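Local coordinates for Lmo0135 protein (Listeria monocytogenes EGD-e, PDB 5ISU) that probably binds peptides outside the cell as the solute-binding component of an ABC transporter, at residues G18-G23 / R493-L498; L52-D57 / D198-K203; F116-K121 / P142-T147; P301-L306 / K311-K316; S422-K427 / Q453-D458. All coordinates share one frame; numbering follows the deposited sequence. Where two conformers were deposited one is given.

Contact 1: residues G18-G23 / R493-L498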
# COMPACT_ATOMS: atom_id res chain seq x y z
N GLY A 18 1.90 -31.36 0.48
CA GLY A 18 2.30 -30.80 1.74
C GLY A 18 1.41 -29.61 2.02
O GLY A 18 0.71 -29.11 1.15
N SER A 19 1.48 -29.16 3.27
CA SER A 19 0.67 -28.08 3.75
C SER A 19 1.55 -26.91 4.13
O SER A 19 2.72 -27.08 4.45
CB SER A 19 -0.11 -28.54 4.99
OG SER A 19 -0.85 -29.72 4.76
N LEU A 20 0.97 -25.71 4.10
CA LEU A 20 1.63 -24.49 4.53
C LEU A 20 0.65 -23.74 5.40
O LEU A 20 -0.51 -23.57 5.02
CB LEU A 20 2.02 -23.59 3.36
CG LEU A 20 2.71 -22.26 3.72
CD1 LEU A 20 4.09 -22.50 4.28
CD2 LEU A 20 2.81 -21.37 2.50
N ILE A 21 1.11 -23.32 6.58
CA ILE A 21 0.31 -22.58 7.54
C ILE A 21 0.89 -21.18 7.58
O ILE A 21 2.08 -21.02 7.86
CB ILE A 21 0.45 -23.18 8.94
CG1 ILE A 21 0.12 -24.67 8.93
CG2 ILE A 21 -0.48 -22.46 9.91
CD1 ILE A 21 -1.34 -24.96 8.69
N ILE A 22 0.06 -20.18 7.31
CA ILE A 22 0.51 -18.78 7.30
C ILE A 22 -0.15 -18.00 8.42
O ILE A 22 -1.37 -18.04 8.58
CB ILE A 22 0.17 -18.12 5.96
CG1 ILE A 22 0.60 -19.00 4.79
CG2 ILE A 22 0.79 -16.71 5.89
CD1 ILE A 22 0.32 -18.39 3.44
N GLY A 23 0.65 -17.29 9.19
CA GLY A 23 0.13 -16.53 10.34
C GLY A 23 -0.30 -15.14 9.93
O GLY A 23 0.44 -14.45 9.25
N ARG A 493 3.69 -12.87 -3.89
CA ARG A 493 2.94 -12.60 -5.10
C ARG A 493 2.18 -13.83 -5.48
O ARG A 493 0.98 -13.75 -5.81
CB ARG A 493 3.91 -12.23 -6.23
CG ARG A 493 3.28 -11.85 -7.58
CD ARG A 493 4.36 -11.65 -8.65
NE ARG A 493 5.21 -12.84 -8.74
CZ ARG A 493 4.92 -13.96 -9.40
NH1 ARG A 493 3.82 -14.07 -10.10
NH2 ARG A 493 5.75 -14.99 -9.34
N ASP A 494 2.86 -14.98 -5.40
CA ASP A 494 2.28 -16.23 -5.82
C ASP A 494 2.82 -17.41 -4.99
O ASP A 494 3.94 -17.89 -5.18
CB ASP A 494 2.59 -16.43 -7.31
CG ASP A 494 1.82 -17.60 -7.93
OD1 ASP A 494 1.20 -18.41 -7.20
OD2 ASP A 494 1.82 -17.72 -9.18
N LEU A 495 1.96 -17.90 -4.10
CA LEU A 495 2.27 -19.00 -3.21
C LEU A 495 2.40 -20.36 -3.89
O LEU A 495 2.88 -21.30 -3.26
CB LEU A 495 1.19 -19.09 -2.12
CG LEU A 495 1.08 -17.94 -1.11
CD1 LEU A 495 -0.21 -18.01 -0.31
CD2 LEU A 495 2.27 -17.96 -0.18
N SER A 496 1.95 -20.48 -5.15
CA SER A 496 2.03 -21.75 -5.89
C SER A 496 3.46 -22.13 -6.22
O SER A 496 3.72 -23.29 -6.58
CB SER A 496 1.22 -21.68 -7.20
OG SER A 496 1.80 -20.77 -8.11
N LYS A 497 4.39 -21.17 -6.12
CA LYS A 497 5.82 -21.41 -6.33
C LYS A 497 6.55 -21.97 -5.10
O LYS A 497 7.68 -22.49 -5.23
CB LYS A 497 6.53 -20.14 -6.81
CG LYS A 497 5.90 -19.49 -8.05
CD LYS A 497 5.65 -20.47 -9.19
CE LYS A 497 4.94 -19.77 -10.35
NZ LYS A 497 4.53 -20.76 -11.38
N LEU A 498 5.95 -21.88 -3.92
CA LEU A 498 6.61 -22.43 -2.70
C LEU A 498 6.52 -23.95 -2.72
O LEU A 498 5.59 -24.51 -3.30
CB LEU A 498 5.99 -21.88 -1.41
CG LEU A 498 6.09 -20.37 -1.18
CD1 LEU A 498 5.40 -19.99 0.12
CD2 LEU A 498 7.54 -19.91 -1.16
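Strand 19-24, an outermost strand of a four-stranded mixed sheet, meets a short 3-10 turn near the C-terminus of this family 5 solute-binding protein: L20 and I22 of the strand face L495 of the 3-10 turn and L498 just after it. The two strand residues are alternate, so both side chains leave the same side of the sheet. I22 CD1 comes tip to tip with L495 CD1 at 3.8 Å, and the second methyl of that leucine, CD2, is 4.4 Å from L20 CD2. The same L20 CD2 touches L498 CD1 at 3.8 Å. A chi1 of 179° sets the L20 branch opposite its own amide nitrogen and directs it at the turn. All four residues are buried, and the contact is wholly apolar. The turn is shaped by an Asx turn: D494 OD1 accepts from S496 N (3.0 Å) and from S496 OG (2.6 Å), both reaching it from one face of the carboxylate, about 40° or more out of its plane. Along the strand, the L20 backbone pairs with K208 and T210 of the parallel strand 208-213; the I22 side chain also packs on V209 and F211, and L498 rests against A484 of helix 481-484.

Contact 2: residues L52-D57 / D198-K203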
# COMPACT_ATOMS: atom_id res chain seq x y z
N LEU A 52 -5.06 -9.38 -13.87
CA LEU A 52 -4.76 -9.41 -15.31
C LEU A 52 -3.24 -9.39 -15.48
O LEU A 52 -2.69 -10.13 -16.30
CB LEU A 52 -5.38 -8.22 -16.03
CG LEU A 52 -6.91 -8.16 -16.00
CD1 LEU A 52 -7.40 -6.84 -16.58
CD2 LEU A 52 -7.52 -9.34 -16.75
N PHE A 53 -2.59 -8.54 -14.69
CA PHE A 53 -1.13 -8.39 -14.70
C PHE A 53 -0.67 -8.33 -13.26
O PHE A 53 -1.42 -7.91 -12.39
CB PHE A 53 -0.73 -7.10 -15.40
CG PHE A 53 -1.14 -7.05 -16.84
CD1 PHE A 53 -2.40 -6.59 -17.19
CD2 PHE A 53 -0.27 -7.45 -17.84
CE1 PHE A 53 -2.78 -6.52 -18.52
CE2 PHE A 53 -0.64 -7.40 -19.17
CZ PHE A 53 -1.91 -6.93 -19.52
N TRP A 54 0.57 -8.76 -13.02
CA TRP A 54 1.12 -8.70 -11.68
C TRP A 54 1.61 -7.27 -11.44
O TRP A 54 2.43 -6.77 -12.17
CB TRP A 54 2.28 -9.69 -11.51
CG TRP A 54 1.94 -11.13 -11.73
CD1 TRP A 54 2.34 -11.91 -12.76
CD2 TRP A 54 1.12 -11.96 -10.89
NE1 TRP A 54 1.85 -13.18 -12.62
CE2 TRP A 54 1.09 -13.23 -11.48
CE3 TRP A 54 0.42 -11.75 -9.71
CZ2 TRP A 54 0.38 -14.30 -10.92
CZ3 TRP A 54 -0.30 -12.81 -9.15
CH2 TRP A 54 -0.32 -14.06 -9.76
N GLU A 55 1.08 -6.63 -10.40
CA GLU A 55 1.41 -5.24 -10.04
C GLU A 55 2.89 -4.98 -9.79
O GLU A 55 3.45 -4.02 -10.31
CB GLU A 55 0.61 -4.83 -8.78
CG GLU A 55 0.99 -3.48 -8.17
CD GLU A 55 0.08 -3.05 -7.02
OE1 GLU A 55 -0.73 -3.86 -6.55
OE2 GLU A 55 0.20 -1.88 -6.58
N VAL A 56 3.52 -5.84 -8.98
CA VAL A 56 4.92 -5.65 -8.59
C VAL A 56 5.87 -5.43 -9.78
O VAL A 56 6.80 -4.66 -9.65
CB VAL A 56 5.38 -6.79 -7.64
CG1 VAL A 56 5.61 -8.08 -8.41
CG2 VAL A 56 6.63 -6.40 -6.88
N ASP A 57 5.62 -6.05 -10.93
CA ASP A 57 6.51 -5.87 -12.12
C ASP A 57 5.78 -5.64 -13.45
O ASP A 57 6.43 -5.54 -14.50
CB ASP A 57 7.44 -7.09 -12.27
CG ASP A 57 6.67 -8.41 -12.40
OD1 ASP A 57 5.43 -8.39 -12.58
OD2 ASP A 57 7.32 -9.47 -12.32
N ASP A 198 -5.80 -26.41 -12.22
CA ASP A 198 -5.77 -25.75 -13.54
C ASP A 198 -5.35 -24.28 -13.46
O ASP A 198 -5.66 -23.50 -14.35
CB ASP A 198 -7.13 -25.89 -14.20
CG ASP A 198 -7.54 -27.34 -14.38
OD1 ASP A 198 -6.70 -28.15 -14.81
OD2 ASP A 198 -8.72 -27.66 -14.11
N TYR A 199 -4.67 -23.91 -12.38
CA TYR A 199 -4.14 -22.54 -12.22
C TYR A 199 -3.32 -22.21 -13.46
O TYR A 199 -2.47 -22.99 -13.87
CB TYR A 199 -3.30 -22.46 -10.95
CG TYR A 199 -2.63 -21.12 -10.75
CD1 TYR A 199 -3.39 -19.97 -10.62
CD2 TYR A 199 -1.25 -21.02 -10.63
CE1 TYR A 199 -2.78 -18.74 -10.42
CE2 TYR A 199 -0.65 -19.81 -10.39
CZ TYR A 199 -1.43 -18.66 -10.30
OH TYR A 199 -0.83 -17.43 -10.09
N PHE A 200 -3.55 -21.03 -14.03
CA PHE A 200 -2.91 -20.69 -15.31
C PHE A 200 -1.38 -20.76 -15.33
O PHE A 200 -0.80 -21.06 -16.36
CB PHE A 200 -3.34 -19.30 -15.80
CG PHE A 200 -2.63 -18.18 -15.11
CD1 PHE A 200 -3.12 -17.64 -13.93
CD2 PHE A 200 -1.44 -17.68 -15.62
CE1 PHE A 200 -2.43 -16.63 -13.28
CE2 PHE A 200 -0.75 -16.66 -14.99
CZ PHE A 200 -1.24 -16.14 -13.81
N ASP A 201 -0.72 -20.47 -14.23
CA ASP A 201 0.74 -20.40 -14.28
C ASP A 201 1.43 -21.72 -13.94
O ASP A 201 2.66 -21.76 -13.85
CB ASP A 201 1.27 -19.27 -13.38
CG ASP A 201 2.58 -18.69 -13.89
OD1 ASP A 201 2.70 -18.52 -15.13
OD2 ASP A 201 3.46 -18.36 -13.08
N GLY A 202 0.64 -22.79 -13.75
CA GLY A 202 1.17 -24.10 -13.45
C GLY A 202 0.59 -24.63 -12.17
O GLY A 202 0.31 -23.88 -11.23
N LYS A 203 0.44 -25.94 -12.12
CA LYS A 203 -0.14 -26.63 -10.96
C LYS A 203 0.66 -26.31 -9.67
O LYS A 203 1.85 -26.54 -9.62
CB LYS A 203 -0.13 -28.16 -11.24
CG LYS A 203 -0.73 -29.01 -10.12
CD LYS A 203 -0.48 -30.49 -10.39
CE LYS A 203 -0.88 -31.34 -9.20
NZ LYS A 203 -0.47 -32.76 -9.39
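W54 meets Y199 and F200 in a small aromatic cluster between two loops of the solute-binding fold, one following helix 39-48 and the other joining strands 190-195 and 208-213. Its six-membered ring offers an edge to the phenol: Y199 OH lies near the indole plane, 3.4 Å from W54 CH2 and 3.5 Å from W54 CZ2. The tyrosine and tryptophan side chains approach from opposite directions. F200 slides past the indole instead, and its CZ stands 3.8 Å from W54 CZ2, which lies at the edge of the phenyl ring, near its plane. F200 has CG between its backbone N and carbonyl carbon (chi1 79°), whereas Y199 is extended (chi1 176°); the two consecutive rings, set at different torsions, both reach the indole. In the next shell, a type I turn from Y199 to G202 holds the pair, closed by G202 N to Y199 O at 3.1 Å. Y199 OH is bonded to D494 OD2, which fixes the phenol end, and R493 makes a cation-pi contact with W54. D201, on the same turn, forms a salt bridge with K497. Within the turn itself, D201 CB lies over one face of the F200 ring, 3.6 Å above its plane and offset toward the rim.

Contact 3: residues F116-K121 / P142-T147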
# COMPACT_ATOMS: atom_id res chain seq x y z
N PHE A 116 -12.06 4.40 -12.73
CA PHE A 116 -12.70 4.14 -14.02
C PHE A 116 -13.57 5.30 -14.50
O PHE A 116 -14.30 5.16 -15.49
CB PHE A 116 -13.52 2.84 -13.94
CG PHE A 116 -12.70 1.62 -13.58
CD1 PHE A 116 -12.47 1.29 -12.27
CD2 PHE A 116 -12.16 0.82 -14.57
CE1 PHE A 116 -11.71 0.18 -11.94
CE2 PHE A 116 -11.41 -0.29 -14.26
CZ PHE A 116 -11.18 -0.61 -12.94
N VAL A 117 -13.45 6.45 -13.82
CA VAL A 117 -14.22 7.65 -14.15
C VAL A 117 -13.26 8.85 -14.32
O VAL A 117 -12.27 8.98 -13.60
CB VAL A 117 -15.24 7.95 -13.04
CG1 VAL A 117 -16.12 9.14 -13.41
CG2 VAL A 117 -16.12 6.73 -12.80
N PHE A 118 -13.56 9.72 -15.29
CA PHE A 118 -12.74 10.89 -15.61
C PHE A 118 -13.66 12.03 -15.95
O PHE A 118 -14.43 11.92 -16.90
CB PHE A 118 -11.85 10.58 -16.81
CG PHE A 118 -11.05 9.34 -16.62
CD1 PHE A 118 -9.88 9.37 -15.87
CD2 PHE A 118 -11.50 8.13 -17.13
CE1 PHE A 118 -9.16 8.21 -15.66
CE2 PHE A 118 -10.78 6.97 -16.92
CZ PHE A 118 -9.60 7.01 -16.18
N ASP A 119 -13.60 13.11 -15.18
CA ASP A 119 -14.52 14.26 -15.35
C ASP A 119 -15.97 13.77 -15.32
O ASP A 119 -16.80 14.21 -16.11
CB ASP A 119 -14.23 15.07 -16.63
CG ASP A 119 -13.01 15.96 -16.51
OD1 ASP A 119 -12.00 15.52 -15.93
OD2 ASP A 119 -13.06 17.10 -17.04
N ASP A 120 -16.26 12.84 -14.41
CA ASP A 120 -17.60 12.27 -14.26
C ASP A 120 -18.05 11.37 -15.44
O ASP A 120 -19.20 10.91 -15.44
CB ASP A 120 -18.65 13.37 -14.00
CG ASP A 120 -18.23 14.33 -12.87
OD1 ASP A 120 -17.30 14.00 -12.11
OD2 ASP A 120 -18.84 15.42 -12.76
N LYS A 121 -17.18 11.15 -16.44
CA LYS A 121 -17.51 10.25 -17.56
C LYS A 121 -16.84 8.89 -17.32
O LYS A 121 -15.64 8.83 -17.00
CB LYS A 121 -17.08 10.76 -18.94
CG LYS A 121 -17.91 11.89 -19.53
CD LYS A 121 -17.30 13.27 -19.33
CE LYS A 121 -16.08 13.47 -20.23
NZ LYS A 121 -15.54 14.86 -20.16
N PRO A 142 -3.04 8.69 -18.55
CA PRO A 142 -1.90 7.77 -18.42
C PRO A 142 -1.95 6.83 -17.21
O PRO A 142 -1.56 5.67 -17.33
CB PRO A 142 -0.69 8.70 -18.33
CG PRO A 142 -1.25 10.08 -18.14
CD PRO A 142 -2.56 10.05 -18.85
N ALA A 143 -2.48 7.30 -16.08
CA ALA A 143 -2.60 6.46 -14.87
C ALA A 143 -3.52 5.27 -15.06
O ALA A 143 -3.53 4.38 -14.22
CB ALA A 143 -3.12 7.29 -13.70
N PHE A 144 -4.31 5.26 -16.13
CA PHE A 144 -5.22 4.13 -16.34
C PHE A 144 -4.46 2.84 -16.64
O PHE A 144 -4.97 1.75 -16.40
CB PHE A 144 -6.25 4.45 -17.41
CG PHE A 144 -7.28 3.39 -17.56
CD1 PHE A 144 -8.23 3.20 -16.56
CD2 PHE A 144 -7.35 2.62 -18.71
CE1 PHE A 144 -9.21 2.24 -16.69
CE2 PHE A 144 -8.34 1.66 -18.85
CZ PHE A 144 -9.27 1.46 -17.84
N GLU A 145 -3.23 2.94 -17.17
CA GLU A 145 -2.40 1.76 -17.36
C GLU A 145 -2.18 1.05 -16.02
O GLU A 145 -2.22 -0.18 -15.95
CB GLU A 145 -1.05 2.11 -17.98
CG GLU A 145 -0.11 0.91 -18.12
CD GLU A 145 1.14 1.19 -18.96
OE1 GLU A 145 1.43 2.38 -19.29
OE2 GLU A 145 1.84 0.20 -19.29
N ASN A 146 -1.94 1.83 -14.97
CA ASN A 146 -1.74 1.28 -13.63
C ASN A 146 -3.01 0.60 -13.10
O ASN A 146 -2.94 -0.47 -12.46
CB ASN A 146 -1.33 2.38 -12.67
CG ASN A 146 -1.07 1.86 -11.27
OD1 ASN A 146 -0.15 1.08 -11.04
ND2 ASN A 146 -1.89 2.30 -10.33
N THR A 147 -4.16 1.22 -13.34
CA THR A 147 -5.44 0.65 -12.93
C THR A 147 -5.62 -0.73 -13.60
O THR A 147 -6.09 -1.67 -12.97
CB THR A 147 -6.60 1.59 -13.30
OG1 THR A 147 -6.40 2.86 -12.69
CG2 THR A 147 -7.90 1.03 -12.85
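The F116 ring, at the edge of an antiparallel five-stranded sheet, has T147 CG2 of helix 144-148 over one face, 4.1 Å from the ring centroid and 27° off the normal, a CH-pi contact. Its CD2 lies near the plane of the F144 ring, at the edge, 3.9 Å from F144 CE1; seen from F116, that approach is oblique. F144 CD1 in turn sits at the edge of the F118 ring, 4.1 Å from F118 CZ. F144 thus touches both phenylalanines, which lie in roughly perpendicular directions from its ring, and its side chain crosses each at about a right angle. These rings join helix 144-148 to the sheet, in which 117-118 is an outermost strand. F118 begins a type I' turn to K121 that links this short strand to 121-129. The hairpin is closed by F118 N to K121 O at 2.8 Å and K121 N to F118 O at 2.9 Å. A chi1 of -174° stretches F144 from the helix toward the hairpin; Y75 and F135 of the same sheet also meet its ring edge-to-face. On the hairpin side, F116 packs on V100, I103 and L104 of helix 93-104. The closest approach of T147 to the aromatic cluster is CG2 to F116 CZ, 3.7 Å.

Contact 4: residues P301-L306 / K311-K316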
# COMPACT_ATOMS: atom_id res chain seq x y z
N PRO A 301 16.80 5.98 4.54
CA PRO A 301 16.42 7.39 4.57
C PRO A 301 15.61 7.84 3.36
O PRO A 301 16.00 7.58 2.24
CB PRO A 301 17.77 8.11 4.57
CG PRO A 301 18.74 7.12 5.12
CD PRO A 301 18.26 5.80 4.66
N ALA A 302 14.50 8.52 3.60
CA ALA A 302 13.67 9.04 2.51
C ALA A 302 14.18 10.41 2.03
O ALA A 302 15.04 11.06 2.67
CB ALA A 302 12.21 9.12 2.95
N SER A 303 13.62 10.85 0.91
CA SER A 303 13.95 12.13 0.29
C SER A 303 12.66 12.71 -0.31
O SER A 303 12.08 13.66 0.24
CB SER A 303 15.07 11.93 -0.77
OG SER A 303 14.75 10.88 -1.67
N SER A 304 12.19 12.09 -1.38
CA SER A 304 10.95 12.49 -2.01
C SER A 304 9.74 12.04 -1.21
O SER A 304 9.83 11.09 -0.42
CB SER A 304 10.85 11.85 -3.38
OG SER A 304 9.58 12.13 -3.94
N PHE A 305 8.59 12.69 -1.44
CA PHE A 305 7.33 12.29 -0.78
C PHE A 305 6.78 10.99 -1.44
O PHE A 305 5.93 10.31 -0.88
CB PHE A 305 6.29 13.42 -0.78
CG PHE A 305 5.62 13.63 -2.09
CD1 PHE A 305 4.53 12.85 -2.46
CD2 PHE A 305 6.06 14.61 -2.96
CE1 PHE A 305 3.90 13.04 -3.69
CE2 PHE A 305 5.43 14.80 -4.19
CZ PHE A 305 4.35 14.01 -4.55
N LEU A 306 7.30 10.67 -2.61
CA LEU A 306 6.98 9.45 -3.32
C LEU A 306 7.95 8.34 -2.92
O LEU A 306 9.12 8.61 -2.68
CB LEU A 306 7.23 9.67 -4.80
CG LEU A 306 6.48 10.75 -5.55
CD1 LEU A 306 6.95 10.68 -6.99
CD2 LEU A 306 4.99 10.48 -5.47
N LYS A 311 6.46 5.71 -10.45
CA LYS A 311 7.03 6.39 -11.63
C LYS A 311 7.38 7.84 -11.37
O LYS A 311 6.63 8.57 -10.72
CB LYS A 311 6.15 6.34 -12.87
CG LYS A 311 6.29 5.08 -13.67
CD LYS A 311 5.87 5.29 -15.11
CE LYS A 311 4.44 5.77 -15.27
NZ LYS A 311 4.12 5.87 -16.72
N TYR A 312 8.54 8.23 -11.91
CA TYR A 312 9.08 9.58 -11.83
C TYR A 312 9.68 9.91 -10.46
O TYR A 312 10.03 11.06 -10.19
CB TYR A 312 8.05 10.61 -12.31
CG TYR A 312 7.38 10.17 -13.62
CD1 TYR A 312 8.15 9.87 -14.74
CD2 TYR A 312 6.01 10.06 -13.71
CE1 TYR A 312 7.55 9.47 -15.93
CE2 TYR A 312 5.39 9.66 -14.90
CZ TYR A 312 6.17 9.35 -16.00
OH TYR A 312 5.56 8.95 -17.16
N PHE A 313 9.85 8.90 -9.62
CA PHE A 313 10.52 9.12 -8.36
C PHE A 313 11.90 9.71 -8.64
O PHE A 313 12.55 9.30 -9.60
CB PHE A 313 10.72 7.80 -7.61
CG PHE A 313 11.66 7.92 -6.44
CD1 PHE A 313 11.19 8.25 -5.19
CD2 PHE A 313 13.03 7.69 -6.60
CE1 PHE A 313 12.07 8.36 -4.11
CE2 PHE A 313 13.91 7.79 -5.52
CZ PHE A 313 13.43 8.15 -4.27
N THR A 314 12.33 10.67 -7.82
CA THR A 314 13.69 11.22 -7.89
C THR A 314 14.13 11.55 -6.48
O THR A 314 13.35 12.10 -5.71
CB THR A 314 13.84 12.46 -8.81
OG1 THR A 314 15.19 12.93 -8.74
CG2 THR A 314 12.94 13.60 -8.38
N ASP A 315 15.37 11.21 -6.13
CA ASP A 315 15.90 11.52 -4.79
C ASP A 315 16.65 12.85 -4.79
O ASP A 315 17.29 13.20 -3.79
CB ASP A 315 16.81 10.39 -4.25
CG ASP A 315 18.14 10.24 -5.03
OD1 ASP A 315 18.46 11.07 -5.92
OD2 ASP A 315 18.88 9.28 -4.73
N LYS A 316 16.56 13.60 -5.89
CA LYS A 316 17.22 14.89 -6.02
C LYS A 316 16.29 16.03 -5.62
O LYS A 316 15.94 16.88 -6.43
CB LYS A 316 17.70 15.08 -7.46
CG LYS A 316 18.61 13.98 -7.95
CD LYS A 316 18.99 14.23 -9.39
CE LYS A 316 19.87 13.12 -9.92
NZ LYS A 316 20.21 13.39 -11.33
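S304 OG is gripped by the backbone N of L306 at 3.0 Å, with an N-H...O angle of 164°, and is also bonded to Q453 OE1. The first bond makes an ST turn, while the second ties the loop to helix 442-458. With chi1 at 174°, OG is placed to take L306 N while CB faces T314 and F313. Across the contact, S304 CB reaches T314 O at 3.4 Å and F313 CE1 at 3.8 Å. The F313 ring presents its edge to a carbonyl: L306 O lies in the ring plane, 3.3 Å from F313 CD1, and the L306 side chain adds CB at 4.2 Å from the same CD1. Both segments belong to the connection between strand 299-301 and helix 324-334 of the solute-binding fold, and they run nearly opposite, 169° apart, as the chain doubles back. One residue before S304, S303 OG comes to 3.3 Å from D315 CB and 4.0 Å from F313 CZ. A second ST turn shapes the returning arm, K316 N donating to T314 OG1 at 3.2 Å. Besides receiving S304, the Q453 amide is bonded to T314 N through OE1 and to Y312 O through NE2, so one helix side chain reaches both arms. Y467 OH meets S303 N and S304 O from strand 462-475.

Contact 5: residues S422-K427 / Q453-D458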
# COMPACT_ATOMS: atom_id res chain seq x y z
N SER A 422 -1.50 17.74 6.40
CA SER A 422 -0.79 18.98 6.64
C SER A 422 -1.70 20.22 6.42
O SER A 422 -1.35 21.31 6.85
CB SER A 422 0.43 19.06 5.72
OG SER A 422 1.30 17.94 5.90
N ASN A 423 -2.85 20.03 5.77
CA ASN A 423 -3.81 21.12 5.46
C ASN A 423 -3.14 22.24 4.63
O ASN A 423 -3.46 23.43 4.78
CB ASN A 423 -4.45 21.67 6.74
CG ASN A 423 -5.22 20.62 7.51
OD1 ASN A 423 -6.19 20.07 7.02
ND2 ASN A 423 -4.81 20.36 8.75
N TYR A 424 -2.26 21.81 3.73
CA TYR A 424 -1.50 22.68 2.82
C TYR A 424 -2.35 23.08 1.61
O TYR A 424 -2.80 22.23 0.85
CB TYR A 424 -0.24 21.93 2.39
CG TYR A 424 0.64 22.56 1.34
CD1 TYR A 424 1.42 23.68 1.63
CD2 TYR A 424 0.78 21.98 0.08
CE1 TYR A 424 2.27 24.22 0.68
CE2 TYR A 424 1.63 22.53 -0.87
CZ TYR A 424 2.37 23.64 -0.56
OH TYR A 424 3.21 24.18 -1.51
N HIS A 425 -2.56 24.39 1.44
CA HIS A 425 -3.39 24.90 0.34
C HIS A 425 -2.56 25.71 -0.65
O HIS A 425 -2.14 26.84 -0.36
CB HIS A 425 -4.54 25.73 0.91
CG HIS A 425 -5.28 25.04 2.01
ND1 HIS A 425 -5.91 23.82 1.84
CD2 HIS A 425 -5.50 25.40 3.30
CE1 HIS A 425 -6.47 23.45 2.98
NE2 HIS A 425 -6.24 24.39 3.88
N ASN A 426 -2.36 25.13 -1.83
CA ASN A 426 -1.59 25.76 -2.89
C ASN A 426 -2.22 25.48 -4.27
O ASN A 426 -1.98 24.42 -4.86
CB ASN A 426 -0.15 25.22 -2.83
CG ASN A 426 0.75 25.78 -3.92
OD1 ASN A 426 0.28 26.42 -4.89
ND2 ASN A 426 2.04 25.53 -3.78
N LYS A 427 -3.02 26.45 -4.76
CA LYS A 427 -3.70 26.35 -6.07
C LYS A 427 -2.78 26.05 -7.25
O LYS A 427 -3.13 25.26 -8.12
CB LYS A 427 -4.51 27.61 -6.39
CG LYS A 427 -5.91 27.67 -5.82
CD LYS A 427 -6.65 28.87 -6.43
CE LYS A 427 -8.15 28.91 -6.13
NZ LYS A 427 -8.44 29.07 -4.68
N GLN A 453 7.41 17.14 -6.74
CA GLN A 453 8.31 16.63 -5.70
C GLN A 453 9.17 17.77 -5.17
O GLN A 453 9.37 17.91 -3.97
CB GLN A 453 9.18 15.46 -6.22
CG GLN A 453 8.40 14.19 -6.55
CD GLN A 453 9.27 13.10 -7.15
OE1 GLN A 453 9.96 12.35 -6.44
NE2 GLN A 453 9.23 12.99 -8.47
N ASN A 454 9.68 18.59 -6.08
CA ASN A 454 10.47 19.76 -5.69
C ASN A 454 9.68 20.79 -4.89
O ASN A 454 10.19 21.28 -3.89
CB ASN A 454 11.16 20.39 -6.91
CG ASN A 454 12.44 19.65 -7.27
OD1 ASN A 454 12.57 19.05 -8.34
ND2 ASN A 454 13.37 19.63 -6.33
N THR A 455 8.44 21.07 -5.27
CA THR A 455 7.65 22.07 -4.53
C THR A 455 7.32 21.58 -3.12
O THR A 455 7.48 22.32 -2.16
CB THR A 455 6.35 22.45 -5.25
OG1 THR A 455 6.65 22.86 -6.59
CG2 THR A 455 5.63 23.59 -4.52
N ILE A 456 6.90 20.33 -3.00
CA ILE A 456 6.60 19.76 -1.69
C ILE A 456 7.82 19.80 -0.76
O ILE A 456 7.71 20.14 0.44
CB ILE A 456 6.07 18.30 -1.81
CG1 ILE A 456 4.67 18.27 -2.47
CG2 ILE A 456 6.04 17.59 -0.46
CD1 ILE A 456 3.61 19.07 -1.75
N ALA A 457 8.99 19.44 -1.30
CA ALA A 457 10.22 19.44 -0.52
C ALA A 457 10.62 20.88 -0.19
O ALA A 457 10.90 21.19 0.96
CB ALA A 457 11.35 18.73 -1.27
N ASP A 458 10.62 21.76 -1.18
CA ASP A 458 10.94 23.18 -0.95
C ASP A 458 10.04 23.83 0.09
O ASP A 458 10.53 24.59 0.91
CB ASP A 458 10.89 23.98 -2.24
CG ASP A 458 11.97 23.57 -3.23
OD1 ASP A 458 12.97 22.96 -2.82
OD2 ASP A 458 11.82 23.87 -4.43
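The irregular segment 422-427 passes helix 442-458 at some distance, with the closest CA atoms, those of Y424 and I456, 9.7 Å apart, so side chains alone bridge the gap. Y424 swings its ring away from its own N (chi1 174°) and extends toward the helix. Its CE2 approaches I456 CD1 obliquely at 4.1 Å, and its OH lies 3.9 Å from T455 CG2, the two side chains crossing at about a right angle. The same methyl is 4.1 Å from N426 ND2. That amide donates to Y424 OH at 2.9 Å along a nearly straight line (172°), with the oxygen only 3° out of the amide plane, which fixes the amide's rotation. Y424 OH is also bonded to D459 OD2, just beyond the helix end. The other amide atom, N426 OD1, accepts from L429 N, and L429 packs on Y424, T455 and I456. N426 therefore serves as the side-chain N-cap of helix 427-438, joining that helix start to the flank of helix 442-458.

Contacts 1 and 2 form one continuous patch, their centres 15 Å apart: the 493-498 turn bonds to 198-203 through D494 OD2 and Y199 OH (2.8 Å) and through the salt bridge from K497 NZ to D201 OD2 (3.1 Å). Contacts 4 and 5 make a second pair, 14 Å between centres, joined at Q453, whose OE1 is 2.5 Å from S304 OG. Contact 3 has its centre 24 Å from those of contacts 2, 4 and 5, yet its nearest atoms come within about 5 Å of both contact 2 and contact 4 without touching. Contacts 1 and 5 are farthest apart, 43 Å between centres, on opposite sides of the chain's centre.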